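Local coordinates for putative zinc protease (Bordetella pertussis, PDB 3IH6), which probably acts as a zinc-dependent endopeptidase of the M16 family, the piece here including a domain of the M16 inactive type, at residues S38-G43 / Q174-A179; G43-A48 / G74-Q79; V144-A149 / R156-Q161; A29-P34 / A106-L111; T66-G71 / Q97-Q102. One frame throughout, in Å; residues are numbered along the deposited sequence.

Interaction 1. Residues S38-G43 / Q174-A179; sequences SPDFVG and QRAAVA
The Arg175 guanidinium meets the Asp40 carboxylate with its plane turned 56° away: Asp40 OD2 lies at the edge of the guanidinium, in its plane, while OD1 comes in obliquely and takes the bond. This pair closes the crossing of helix 39-52 with helix 170-180, two members of the helical layer that packs on one side of the antiparallel sheet in this M16 alpha/beta domain. The two short helical segments run almost perpendicular, with their axes 8.3 Å apart. Arg175 NH1 reaches Asp40 OD1 at 2.9 Å in a salt bridge whose hydrogen bond is weak, because the N-H points well off the oxygen. Arg175 starts out pointing away from its own backbone N (chi1 163°) and bends at chi3, which swings the head across the Asp40 side chain at roughly a right angle. NH2 is claimed by a second acid, Asp172, so the arginine bridges two carboxylates. Beneath the charges, the backbones come close because Gly43 has no side chain, and Ala176 CB fits against its CA at 4.0 Å. Asp40 sits in the first helical turn, where its negative charge probably interacts favourably with the helix N terminus. Ser38 is the N-cap residue, and Asp40 N donates a weak 3.2 Å capping bond to Ser38 OG.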
# COMPACT_ATOMS: atom_id res chain seq x y z
N SER E 38 -5.60 -1.18 -30.80
CA SER E 38 -6.56 -2.07 -31.46
C SER E 38 -7.68 -2.49 -30.49
O SER E 38 -7.39 -2.77 -29.32
CB SER E 38 -5.81 -3.31 -31.94
OG SER E 38 -6.68 -4.38 -32.26
N PRO E 39 -8.96 -2.53 -30.96
CA PRO E 39 -10.10 -3.18 -30.27
C PRO E 39 -9.73 -4.52 -29.60
O PRO E 39 -10.01 -4.74 -28.40
CB PRO E 39 -11.10 -3.43 -31.43
CG PRO E 39 -10.55 -2.70 -32.62
CD PRO E 39 -9.41 -1.84 -32.18
N ASP E 40 -9.05 -5.37 -30.35
CA ASP E 40 -8.57 -6.68 -29.86
C ASP E 40 -7.74 -6.67 -28.58
O ASP E 40 -7.71 -7.65 -27.82
CB ASP E 40 -7.81 -7.39 -30.98
CG ASP E 40 -8.73 -7.69 -32.15
OD1 ASP E 40 -9.94 -7.80 -31.86
OD2 ASP E 40 -8.27 -7.76 -33.32
N PHE E 41 -7.07 -5.56 -28.32
CA PHE E 41 -6.15 -5.57 -27.19
C PHE E 41 -6.91 -5.88 -25.91
O PHE E 41 -6.52 -6.78 -25.16
CB PHE E 41 -5.35 -4.27 -27.09
CG PHE E 41 -4.36 -4.24 -25.95
CD1 PHE E 41 -3.01 -4.51 -26.18
CD2 PHE E 41 -4.77 -3.91 -24.66
CE1 PHE E 41 -2.10 -4.48 -25.17
CE2 PHE E 41 -3.85 -3.84 -23.62
CZ PHE E 41 -2.50 -4.11 -23.88
N VAL E 42 -7.98 -5.15 -25.63
CA VAL E 42 -8.71 -5.45 -24.40
C VAL E 42 -9.37 -6.80 -24.43
O VAL E 42 -9.50 -7.44 -23.35
CB VAL E 42 -9.68 -4.37 -23.91
CG1 VAL E 42 -8.95 -3.08 -23.72
CG2 VAL E 42 -10.83 -4.20 -24.84
N GLY E 43 -9.73 -7.27 -25.63
CA GLY E 43 -10.30 -8.60 -25.79
C GLY E 43 -9.35 -9.62 -25.16
O GLY E 43 -9.74 -10.45 -24.34
N GLN E 174 -14.27 -13.13 -27.97
CA GLN E 174 -14.02 -14.45 -28.56
C GLN E 174 -13.10 -14.34 -29.76
O GLN E 174 -12.06 -15.02 -29.85
CB GLN E 174 -15.33 -15.13 -28.99
CG GLN E 174 -15.17 -16.53 -29.62
CD GLN E 174 -14.91 -17.63 -28.60
OE1 GLN E 174 -15.14 -17.46 -27.38
NE2 GLN E 174 -14.42 -18.78 -29.09
N ARG E 175 -13.48 -13.49 -30.71
CA ARG E 175 -12.71 -13.35 -31.95
C ARG E 175 -11.26 -12.98 -31.66
O ARG E 175 -10.33 -13.54 -32.25
CB ARG E 175 -13.33 -12.32 -32.87
CG ARG E 175 -12.35 -11.85 -33.94
CD ARG E 175 -13.00 -10.97 -34.94
NE ARG E 175 -13.72 -9.87 -34.28
CZ ARG E 175 -13.15 -8.76 -33.83
NH1 ARG E 175 -11.83 -8.59 -33.94
NH2 ARG E 175 -13.91 -7.83 -33.27
N ALA E 176 -11.06 -12.03 -30.74
CA ALA E 176 -9.70 -11.62 -30.33
C ALA E 176 -8.85 -12.79 -29.80
O ALA E 176 -7.74 -13.06 -30.27
CB ALA E 176 -9.77 -10.48 -29.31
N ALA E 177 -9.39 -13.50 -28.82
CA ALA E 177 -8.67 -14.64 -28.26
C ALA E 177 -8.45 -15.69 -29.32
O ALA E 177 -7.34 -16.22 -29.43
CB ALA E 177 -9.47 -15.24 -27.09
N VAL E 178 -9.50 -15.99 -30.10
CA VAL E 178 -9.31 -16.97 -31.20
C VAL E 178 -8.23 -16.60 -32.25
O VAL E 178 -7.50 -17.49 -32.70
CB VAL E 178 -10.63 -17.43 -31.84
CG1 VAL E 178 -10.35 -18.17 -33.14
CG2 VAL E 178 -11.37 -18.35 -30.87
N ALA E 179 -8.10 -15.32 -32.62
CA ALA E 179 -7.06 -14.92 -33.60
C ALA E 179 -5.62 -14.83 -33.04
O ALA E 179 -4.67 -15.02 -33.80
CB ALA E 179 -7.44 -13.60 -34.33

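Interaction 2. Residues G43-A48 / G74-Q79; sequences GLDLAA and GFTMDQ
Asp45 OD1 and Thr76 OG1 lie 3.2 Å apart, and both are hydrogen-bonded to the N-terminal nitrogen of Ser1, a residue probably left over from the expression tag. The other carboxylate oxygen, Asp45 OD2, takes the indole N-H of Trp128, so both oxygens of this buried acid have a partner and its rotation is fixed from two sides. The motif is a helix laid on an antiparallel sheet: helix 39-52 runs back over strand 71-77, with the axes of the two short segments 8.3 Å apart and 157° between their directions. Thr76 is the side chain on the strand that fills the gap. With OG1 set between its backbone N and carbonyl carbon (chi1 56°), the hydroxyl faces the Asp45 carboxylate, whose side chain it crosses at about a right angle, while the methyl is left to pack on the helix. One residue thus serves a polar and an apolar neighbour at once. Further along, the helix comes nearest the strand at Gly74, whose CA is 5.7 Å from that of Ala48. Phe75 and Met77, modelled as selenomethionine, alternate to the far side of the sheet and pack on Pro139 and Ile150 of a second subunit. On the helix side, Thr76 CG2 is placed equally far from two neighbours, 4.1 Å from both Ala48 CB and Leu44 O.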
# COMPACT_ATOMS: atom_id res chain seq x y z
N GLY E 43 -9.73 -7.27 -25.63
CA GLY E 43 -10.30 -8.60 -25.79
C GLY E 43 -9.35 -9.62 -25.16
O GLY E 43 -9.74 -10.45 -24.34
N LEU E 44 -8.10 -9.53 -25.54
CA LEU E 44 -7.12 -10.48 -25.07
C LEU E 44 -6.81 -10.26 -23.59
O LEU E 44 -6.48 -11.21 -22.87
CB LEU E 44 -5.84 -10.37 -25.91
CG LEU E 44 -4.88 -11.57 -25.88
CD1 LEU E 44 -5.56 -12.88 -26.13
CD2 LEU E 44 -3.71 -11.36 -26.82
N ASP E 45 -6.96 -9.02 -23.16
CA ASP E 45 -6.75 -8.65 -21.75
C ASP E 45 -7.83 -9.41 -20.94
O ASP E 45 -7.51 -10.22 -20.05
CB ASP E 45 -6.91 -7.13 -21.66
CG ASP E 45 -6.24 -6.51 -20.45
OD1 ASP E 45 -5.53 -7.23 -19.73
OD2 ASP E 45 -6.43 -5.27 -20.24
N LEU E 46 -9.09 -9.24 -21.32
CA LEU E 46 -10.23 -9.91 -20.64
C LEU E 46 -10.15 -11.44 -20.72
O LEU E 46 -10.39 -12.11 -19.74
CB LEU E 46 -11.55 -9.42 -21.20
CG LEU E 46 -11.80 -7.92 -21.03
CD1 LEU E 46 -12.97 -7.46 -21.92
CD2 LEU E 46 -12.02 -7.63 -19.55
N ALA E 47 -9.78 -11.96 -21.90
CA ALA E 47 -9.60 -13.39 -22.13
C ALA E 47 -8.60 -14.03 -21.18
O ALA E 47 -8.86 -15.13 -20.64
CB ALA E 47 -9.14 -13.61 -23.53
N ALA E 48 -7.44 -13.41 -20.99
CA ALA E 48 -6.43 -14.02 -20.12
C ALA E 48 -6.96 -14.21 -18.70
O ALA E 48 -6.62 -15.17 -18.03
CB ALA E 48 -5.13 -13.24 -20.15
N GLY E 74 -1.57 -16.56 -15.98
CA GLY E 74 -1.81 -15.86 -17.24
C GLY E 74 -1.58 -14.36 -17.01
O GLY E 74 -2.21 -13.76 -16.13
N PHE E 75 -0.68 -13.77 -17.81
CA PHE E 75 -0.35 -12.32 -17.72
C PHE E 75 -0.26 -11.69 -19.10
O PHE E 75 0.27 -12.30 -20.02
CB PHE E 75 1.01 -12.07 -17.02
CG PHE E 75 1.18 -12.78 -15.72
CD1 PHE E 75 1.83 -14.02 -15.67
CD2 PHE E 75 0.72 -12.22 -14.53
CE1 PHE E 75 2.01 -14.69 -14.45
CE2 PHE E 75 0.88 -12.88 -13.31
CZ PHE E 75 1.52 -14.12 -13.28
N THR E 76 -0.80 -10.49 -19.26
CA THR E 76 -0.54 -9.71 -20.45
C THR E 76 0.52 -8.65 -20.06
O THR E 76 0.43 -8.03 -19.03
CB THR E 76 -1.82 -9.15 -21.12
OG1 THR E 76 -2.55 -8.38 -20.18
CG2 THR E 76 -2.74 -10.28 -21.61
N MSE E 77 1.57 -8.55 -20.87
CA MSE E 77 2.73 -7.74 -20.54
C MSE E 77 3.02 -6.82 -21.71
O MSE E 77 3.81 -7.17 -22.60
CB MSE E 77 3.95 -8.62 -20.21
CG MSE E 77 3.76 -9.51 -18.95
SE MSE E 77 5.09 -10.95 -18.73
CE MSE E 77 4.75 -11.82 -20.40
N ASP E 78 2.38 -5.65 -21.73
CA ASP E 78 2.59 -4.69 -22.83
C ASP E 78 3.70 -3.65 -22.61
O ASP E 78 3.92 -2.82 -23.49
CB ASP E 78 1.29 -4.00 -23.25
CG ASP E 78 1.36 -3.38 -24.65
OD1 ASP E 78 2.03 -3.99 -25.53
OD2 ASP E 78 0.76 -2.29 -24.87
N GLN E 79 4.38 -3.68 -21.46
CA GLN E 79 5.58 -2.86 -21.23
C GLN E 79 6.78 -3.41 -22.03
O GLN E 79 7.78 -2.72 -22.20
CB GLN E 79 5.92 -2.74 -19.72

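Interaction 3. Residues V144-A149 / R156-Q161; sequences VALSEA and RLFFLQ
Phe158 and Ala145 make the tightest contact, with Ala145 CB 3.4 Å from Phe158 CD1 and nearly as close to CE1, approaching the ring obliquely along one flank. Leu146 crosses Phe158 at about a right angle and presses its CD2 methyl against Phe158 CB at 3.7 Å. The same methyl also reaches toward Phe159, 4.4 Å from CE2. One turn on, Ala149 CB settles between Leu157 CB, 4.0 Å away, and the start of Phe158. A CG lying opposite the backbone N (chi1 179°) carries the Phe158 ring out along the first helix. Within the second helix Phe158 CD2 stands 3.7 Å above the Phe159 ring, over its centre. Beyond this shell, Trp132 of helix 118-136 stacks on the Phe158 ring and donates from its indole NE1 to the Phe158 carbonyl. Leu146 and Phe159 also touch a third subunit, packing on its Phe75 and Leu26. The axes of the segments 144-149 and 157-161 pass 9.3 Å apart and cross at 96°, so helices 139-152 and 157-167 meet here as a roughly orthogonal pair of consecutive helices, joined by a short connection and held by apolar side chains.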
# COMPACT_ATOMS: atom_id res chain seq x y z
N VAL E 144 0.57 7.70 -13.49
CA VAL E 144 1.33 6.59 -14.03
C VAL E 144 0.60 5.98 -15.22
O VAL E 144 1.21 5.76 -16.29
CB VAL E 144 1.65 5.53 -12.95
CG1 VAL E 144 2.30 4.29 -13.57
CG2 VAL E 144 2.56 6.13 -11.86
N ALA E 145 -0.71 5.74 -15.07
CA ALA E 145 -1.45 5.08 -16.14
C ALA E 145 -1.48 5.96 -17.38
O ALA E 145 -1.41 5.48 -18.48
CB ALA E 145 -2.86 4.72 -15.69
N LEU E 146 -1.55 7.27 -17.18
CA LEU E 146 -1.56 8.22 -18.28
C LEU E 146 -0.22 8.20 -19.02
O LEU E 146 -0.20 8.04 -20.25
CB LEU E 146 -1.97 9.63 -17.80
CG LEU E 146 -3.50 9.85 -17.76
CD1 LEU E 146 -3.85 11.24 -17.22
CD2 LEU E 146 -4.12 9.64 -19.14
N SER E 147 0.89 8.33 -18.27
CA SER E 147 2.24 8.21 -18.86
C SER E 147 2.43 6.89 -19.66
O SER E 147 2.99 6.91 -20.74
CB SER E 147 3.37 8.45 -17.80
OG SER E 147 3.56 7.32 -16.95
N GLU E 148 1.93 5.76 -19.15
CA GLU E 148 1.94 4.47 -19.88
C GLU E 148 1.12 4.48 -21.17
O GLU E 148 1.52 3.91 -22.20
CB GLU E 148 1.47 3.34 -18.96
CG GLU E 148 2.49 2.98 -17.85
CD GLU E 148 2.00 1.84 -16.95
OE1 GLU E 148 0.91 1.30 -17.21
OE2 GLU E 148 2.70 1.51 -15.97
N ALA E 149 -0.04 5.12 -21.13
CA ALA E 149 -0.79 5.34 -22.37
C ALA E 149 -0.03 6.23 -23.39
O ALA E 149 0.02 5.91 -24.60
CB ALA E 149 -2.18 5.93 -22.05
N ARG E 156 -5.13 9.05 -24.83
CA ARG E 156 -6.53 8.65 -24.80
C ARG E 156 -6.78 7.22 -24.31
O ARG E 156 -7.80 6.96 -23.66
CB ARG E 156 -7.20 8.85 -26.17
CG ARG E 156 -7.40 10.32 -26.61
CD ARG E 156 -7.81 10.40 -28.08
NE ARG E 156 -7.41 9.16 -28.75
CZ ARG E 156 -8.14 8.50 -29.64
NH1 ARG E 156 -7.67 7.36 -30.17
NH2 ARG E 156 -9.33 8.97 -30.00
N LEU E 157 -5.85 6.30 -24.58
CA LEU E 157 -6.00 4.91 -24.15
C LEU E 157 -6.45 4.65 -22.68
O LEU E 157 -7.29 3.75 -22.42
CB LEU E 157 -4.76 4.07 -24.53
CG LEU E 157 -4.52 3.95 -26.04
CD1 LEU E 157 -3.15 3.35 -26.31
CD2 LEU E 157 -5.61 3.10 -26.66
N PHE E 158 -5.90 5.41 -21.73
CA PHE E 158 -6.34 5.25 -20.32
C PHE E 158 -7.85 5.26 -20.20
O PHE E 158 -8.44 4.39 -19.53
CB PHE E 158 -5.72 6.31 -19.39
CG PHE E 158 -6.18 6.19 -17.96
CD1 PHE E 158 -5.92 5.03 -17.23
CD2 PHE E 158 -6.92 7.18 -17.37
CE1 PHE E 158 -6.37 4.89 -15.93
CE2 PHE E 158 -7.38 7.04 -16.05
CZ PHE E 158 -7.09 5.89 -15.34
N PHE E 159 -8.51 6.19 -20.91
CA PHE E 159 -9.95 6.25 -20.89
C PHE E 159 -10.63 5.36 -21.91
O PHE E 159 -11.71 4.81 -21.64
CB PHE E 159 -10.42 7.70 -21.05
CG PHE E 159 -9.97 8.57 -19.95
CD1 PHE E 159 -10.62 8.53 -18.71
CD2 PHE E 159 -8.88 9.40 -20.11
CE1 PHE E 159 -10.18 9.34 -17.67
CE2 PHE E 159 -8.46 10.21 -19.08
CZ PHE E 159 -9.12 10.16 -17.86
N LEU E 160 -10.00 5.23 -23.07
CA LEU E 160 -10.61 4.48 -24.16
C LEU E 160 -10.67 2.99 -23.84
O LEU E 160 -11.70 2.36 -24.13
CB LEU E 160 -9.89 4.74 -25.50
CG LEU E 160 -10.31 3.93 -26.75
CD1 LEU E 160 -11.78 4.11 -27.16
CD2 LEU E 160 -9.36 4.26 -27.93
N GLN E 161 -9.61 2.45 -23.21
CA GLN E 161 -9.55 1.03 -22.86
C GLN E 161 -10.71 0.74 -21.91
O GLN E 161 -11.42 -0.25 -22.09
CB GLN E 161 -8.19 0.59 -22.24
CG GLN E 161 -6.89 0.67 -23.12
CD GLN E 161 -6.95 -0.06 -24.47
OE1 GLN E 161 -8.00 -0.16 -25.09
NE2 GLN E 161 -5.79 -0.54 -24.94

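Interaction 4. Residues A29-P34 / A106-L111; sequences AMYHLP and ATLESL
Tyr31 and Glu109 supply the polar half of this contact between strand 26-32 and the end of helix 97-109. The tyrosine hydroxyl donates to Glu109 OE2, modelled very short at 2.4 Å; because that oxygen also crowds another atom of the model, its exact place is doubtful. OE2 lies at the ring edge, in the ring plane, and the carboxylate stands perpendicular to the ring. Glu109 leaves the helix with CG beside its backbone N (chi1 -52°) and then runs extended, which brings the carboxylate over to the phenol. OE1 forms a salt bridge with Arg186, a residue that the Tyr31 side chain also touches; the positive charge probably favours an ionised glutamate here.

The apolar half is carried by Leu108, the preceding residue on the helix. Its CD1 methyl meets the ring obliquely, 3.6 Å from Tyr31 CE2, and Leu108 CB lies 3.8 Å from the tyrosine OH.

Just past the clearly helical residues, Ser110 OG turns back onto the Ala106 carbonyl oxygen in a 2.6 Å hydrogen bond. Around the contact, Tyr31 pairs through its backbone with Ala85 of strand 84-90, while Leu108 packs on Phe87 of that strand, on Leu51 of helix 39-52 and on Leu59 of helix 58-63, where the sheet meets its helical layer.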
# COMPACT_ATOMS: atom_id res chain seq x y z
N ALA E 29 3.55 -21.24 -22.13
CA ALA E 29 3.36 -20.88 -23.53
C ALA E 29 3.25 -19.35 -23.74
O ALA E 29 2.40 -18.68 -23.15
CB ALA E 29 2.16 -21.60 -24.12
N MSE E 30 4.12 -18.82 -24.61
CA MSE E 30 4.13 -17.39 -24.94
C MSE E 30 3.44 -17.07 -26.27
O MSE E 30 3.64 -17.76 -27.27
CB MSE E 30 5.58 -16.89 -25.03
CG MSE E 30 5.72 -15.39 -24.84
SE MSE E 30 5.72 -15.08 -22.92
CE MSE E 30 7.03 -16.49 -22.44
N TYR E 31 2.68 -15.97 -26.26
CA TYR E 31 1.98 -15.48 -27.43
C TYR E 31 2.20 -13.96 -27.52
O TYR E 31 2.60 -13.31 -26.53
CB TYR E 31 0.49 -15.77 -27.29
CG TYR E 31 0.10 -17.22 -27.20
CD1 TYR E 31 -0.31 -17.94 -28.36
CD2 TYR E 31 0.14 -17.89 -26.00
CE1 TYR E 31 -0.68 -19.31 -28.29
CE2 TYR E 31 -0.21 -19.27 -25.91
CZ TYR E 31 -0.62 -19.96 -27.07
OH TYR E 31 -0.99 -21.29 -26.95
N HIS E 32 1.96 -13.36 -28.68
CA HIS E 32 2.06 -11.89 -28.78
C HIS E 32 0.75 -11.11 -28.65
O HIS E 32 -0.31 -11.62 -28.99
CB HIS E 32 2.90 -11.40 -29.97
CG HIS E 32 2.25 -11.53 -31.31
ND1 HIS E 32 2.54 -12.56 -32.18
CD2 HIS E 32 1.39 -10.71 -31.96
CE1 HIS E 32 1.87 -12.37 -33.32
NE2 HIS E 32 1.17 -11.26 -33.21
N LEU E 33 0.83 -9.88 -28.16
CA LEU E 33 -0.36 -9.01 -28.01
C LEU E 33 -0.66 -8.28 -29.31
O LEU E 33 0.26 -8.01 -30.06
CB LEU E 33 -0.13 -7.95 -26.90
CG LEU E 33 0.17 -8.47 -25.48
CD1 LEU E 33 0.61 -7.36 -24.54
CD2 LEU E 33 -0.98 -9.26 -24.91
N PRO E 34 -1.95 -7.94 -29.56
CA PRO E 34 -2.30 -6.89 -30.52
C PRO E 34 -1.70 -5.56 -30.08
O PRO E 34 -1.35 -5.40 -28.90
CB PRO E 34 -3.83 -6.75 -30.37
CG PRO E 34 -4.29 -8.01 -29.72
CD PRO E 34 -3.14 -8.55 -28.92
N ALA E 106 -3.50 -26.83 -25.90
CA ALA E 106 -4.80 -27.26 -26.45
C ALA E 106 -5.96 -26.42 -25.94
O ALA E 106 -6.87 -26.09 -26.69
CB ALA E 106 -5.05 -28.73 -26.20
N THR E 107 -5.95 -26.03 -24.67
CA THR E 107 -7.09 -25.29 -24.09
C THR E 107 -7.10 -23.90 -24.68
O THR E 107 -8.16 -23.36 -25.05
CB THR E 107 -6.95 -25.15 -22.54
OG1 THR E 107 -6.78 -26.43 -21.95
CG2 THR E 107 -8.14 -24.40 -21.92
N LEU E 108 -5.91 -23.33 -24.75
CA LEU E 108 -5.74 -21.95 -25.22
C LEU E 108 -6.12 -21.80 -26.68
O LEU E 108 -6.81 -20.86 -27.04
CB LEU E 108 -4.30 -21.47 -25.00
CG LEU E 108 -3.85 -21.25 -23.56
CD1 LEU E 108 -2.33 -20.96 -23.48
CD2 LEU E 108 -4.67 -20.20 -22.83
N GLU E 109 -5.70 -22.76 -27.50
CA GLU E 109 -5.87 -22.70 -28.94
C GLU E 109 -7.12 -23.40 -29.48
O GLU E 109 -7.36 -23.44 -30.70
CB GLU E 109 -4.61 -23.25 -29.58
CG GLU E 109 -3.38 -22.52 -29.03
CD GLU E 109 -2.08 -23.12 -29.47
OE1 GLU E 109 -2.06 -24.07 -30.31
OE2 GLU E 109 -1.06 -22.63 -28.99
N SER E 110 -7.97 -23.90 -28.58
CA SER E 110 -9.22 -24.49 -29.07
C SER E 110 -10.52 -23.84 -28.55
O SER E 110 -11.58 -24.46 -28.53
CB SER E 110 -9.21 -26.00 -28.83
OG SER E 110 -9.39 -26.25 -27.44
N LEU E 111 -10.42 -22.58 -28.14
CA LEU E 111 -11.56 -21.84 -27.62
C LEU E 111 -12.64 -21.71 -28.69
O LEU E 111 -13.83 -21.46 -28.39
CB LEU E 111 -11.11 -20.43 -27.18
CG LEU E 111 -10.16 -20.43 -25.98
CD1 LEU E 111 -9.46 -19.04 -25.88
CD2 LEU E 111 -10.88 -20.79 -24.69

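Interaction 5. Residues T66-G71 / Q97-Q102; sequences TKLASG and QDKALQ
Leu68 and Lys99 cross at about a right angle, the leucine pushing one methyl into the flank of the lysine chain. Leu68 CD2 lies 3.9 Å from Lys99 CG and just as far from CD and CE, so it rides over the middle of an extended aliphatic stem. That stem is straight because Lys99 keeps its first three torsions near 180°, starting from a CG that lies across from the backbone N (chi1 -178°); the bend comes at chi4 and turns the ammonium group only after the leucine has been passed. Deeper in, the backbone of the loop itself approaches the helix: Ala100 CB is 4.1 Å from Leu68 O, and the CA atoms of Leu68 and Ala100 are 5.6 Å apart. The first turn of helix 97-109 is thus joined to the loop that follows helix 58-63. Just beyond, Ser70 and Gly71 both face Gln90 in a classic beta bulge as the loop enters strand 71-77, while Ala100 also packs on Val27 and Leu91. Contact between the two segments rests on van der Waals contacts, the side chains meeting through aliphatic groups, so the lysine contributes here through its methylenes rather than through its charge.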
# COMPACT_ATOMS: atom_id res chain seq x y z
N THR E 66 -7.50 -32.39 -12.83
CA THR E 66 -6.99 -33.53 -13.59
C THR E 66 -5.62 -33.98 -13.07
O THR E 66 -5.07 -34.98 -13.51
CB THR E 66 -6.91 -33.18 -15.08
OG1 THR E 66 -6.30 -31.90 -15.21
CG2 THR E 66 -8.32 -33.09 -15.71
N LYS E 67 -5.07 -33.21 -12.12
CA LYS E 67 -3.77 -33.48 -11.49
C LYS E 67 -2.58 -33.30 -12.43
O LYS E 67 -1.52 -33.85 -12.18
CB LYS E 67 -3.71 -34.87 -10.82
CG LYS E 67 -4.86 -35.22 -9.91
CD LYS E 67 -5.08 -34.19 -8.82
CE LYS E 67 -6.26 -34.58 -7.95
NZ LYS E 67 -6.05 -35.94 -7.42
N LEU E 68 -2.75 -32.52 -13.50
CA LEU E 68 -1.64 -32.26 -14.41
C LEU E 68 -0.76 -31.14 -13.85
O LEU E 68 0.46 -31.09 -14.06
CB LEU E 68 -2.16 -31.95 -15.83
CG LEU E 68 -2.84 -33.14 -16.55
CD1 LEU E 68 -3.45 -32.74 -17.88
CD2 LEU E 68 -1.86 -34.29 -16.74
N ALA E 69 -1.37 -30.28 -13.05
CA ALA E 69 -0.69 -29.08 -12.59
C ALA E 69 -1.11 -28.74 -11.17
O ALA E 69 -2.15 -29.17 -10.68
CB ALA E 69 -1.00 -27.93 -13.52
N SER E 70 -0.27 -27.94 -10.53
CA SER E 70 -0.41 -27.45 -9.18
C SER E 70 -1.17 -26.12 -9.14
O SER E 70 -1.85 -25.78 -8.17
CB SER E 70 1.02 -27.24 -8.64
OG SER E 70 0.99 -27.10 -7.27
N GLY E 71 -1.03 -25.36 -10.21
CA GLY E 71 -1.71 -24.10 -10.39
C GLY E 71 -1.45 -23.63 -11.82
O GLY E 71 -0.70 -24.29 -12.56
N GLN E 97 5.66 -32.93 -17.68
CA GLN E 97 5.71 -31.55 -18.13
C GLN E 97 5.21 -31.39 -19.54
O GLN E 97 4.58 -30.40 -19.85
CB GLN E 97 7.12 -30.99 -18.02
CG GLN E 97 7.81 -31.32 -16.71
CD GLN E 97 9.27 -30.99 -16.75
OE1 GLN E 97 9.83 -30.72 -17.83
NE2 GLN E 97 9.92 -30.99 -15.59
N ASP E 98 5.47 -32.38 -20.40
CA ASP E 98 4.96 -32.32 -21.77
C ASP E 98 3.45 -32.49 -21.84
O ASP E 98 2.80 -31.83 -22.62
CB ASP E 98 5.67 -33.35 -22.65
CG ASP E 98 7.16 -33.11 -22.72
OD1 ASP E 98 7.57 -31.97 -22.99
OD2 ASP E 98 7.92 -34.06 -22.47
N LYS E 99 2.90 -33.37 -21.02
CA LYS E 99 1.45 -33.55 -21.00
C LYS E 99 0.76 -32.33 -20.43
O LYS E 99 -0.35 -31.99 -20.87
CB LYS E 99 1.05 -34.82 -20.24
CG LYS E 99 -0.45 -35.06 -20.25
CD LYS E 99 -0.82 -36.47 -19.81
CE LYS E 99 -2.33 -36.65 -19.78
NZ LYS E 99 -3.01 -36.09 -21.00
N ALA E 100 1.40 -31.64 -19.48
CA ALA E 100 0.90 -30.36 -18.98
C ALA E 100 0.92 -29.30 -20.08
O ALA E 100 -0.08 -28.68 -20.36
CB ALA E 100 1.71 -29.86 -17.72
N LEU E 101 2.07 -29.14 -20.71
CA LEU E 101 2.23 -28.14 -21.75
C LEU E 101 1.29 -28.46 -22.93
O LEU E 101 0.73 -27.55 -23.57
CB LEU E 101 3.70 -28.16 -22.18
CG LEU E 101 4.30 -27.01 -23.00
CD1 LEU E 101 3.98 -25.65 -22.43
CD2 LEU E 101 5.80 -27.23 -23.06
N GLN E 102 1.13 -29.76 -23.21
CA GLN E 102 0.20 -30.28 -24.21
C GLN E 102 -1.22 -29.80 -23.92
O GLN E 102 -1.86 -29.21 -24.80
CB GLN E 102 0.22 -31.81 -24.25
CG GLN E 102 -1.00 -32.44 -24.93
CD GLN E 102 -1.18 -31.96 -26.36
OE1 GLN E 102 -0.19 -31.76 -27.07
NE2 GLN E 102 -2.43 -31.75 -26.78

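In the fold
Interactions 1 and 2 both use helix 39-52, and interaction 4 adjoins them through Pro34 and Leu111. Interactions 1 and 2 share Gly43, and their centres are 10 Å apart; the centre of interaction 4 lies about 11 Å from both. Gln174 NE2 ties interaction 1 to interaction 4 through a probable 2.8 Å hydrogen bond to Leu111 O. Interaction 3 touches interaction 1 through Gln161, which packs on Phe41 and Val42. Interaction 5 uses the same helix, 97-109, as interaction 4 but lies about 37 Å from interaction 3, centre to centre. None of the five contains an identified metal or substrate site; they join helices, loops and sheet within the chain.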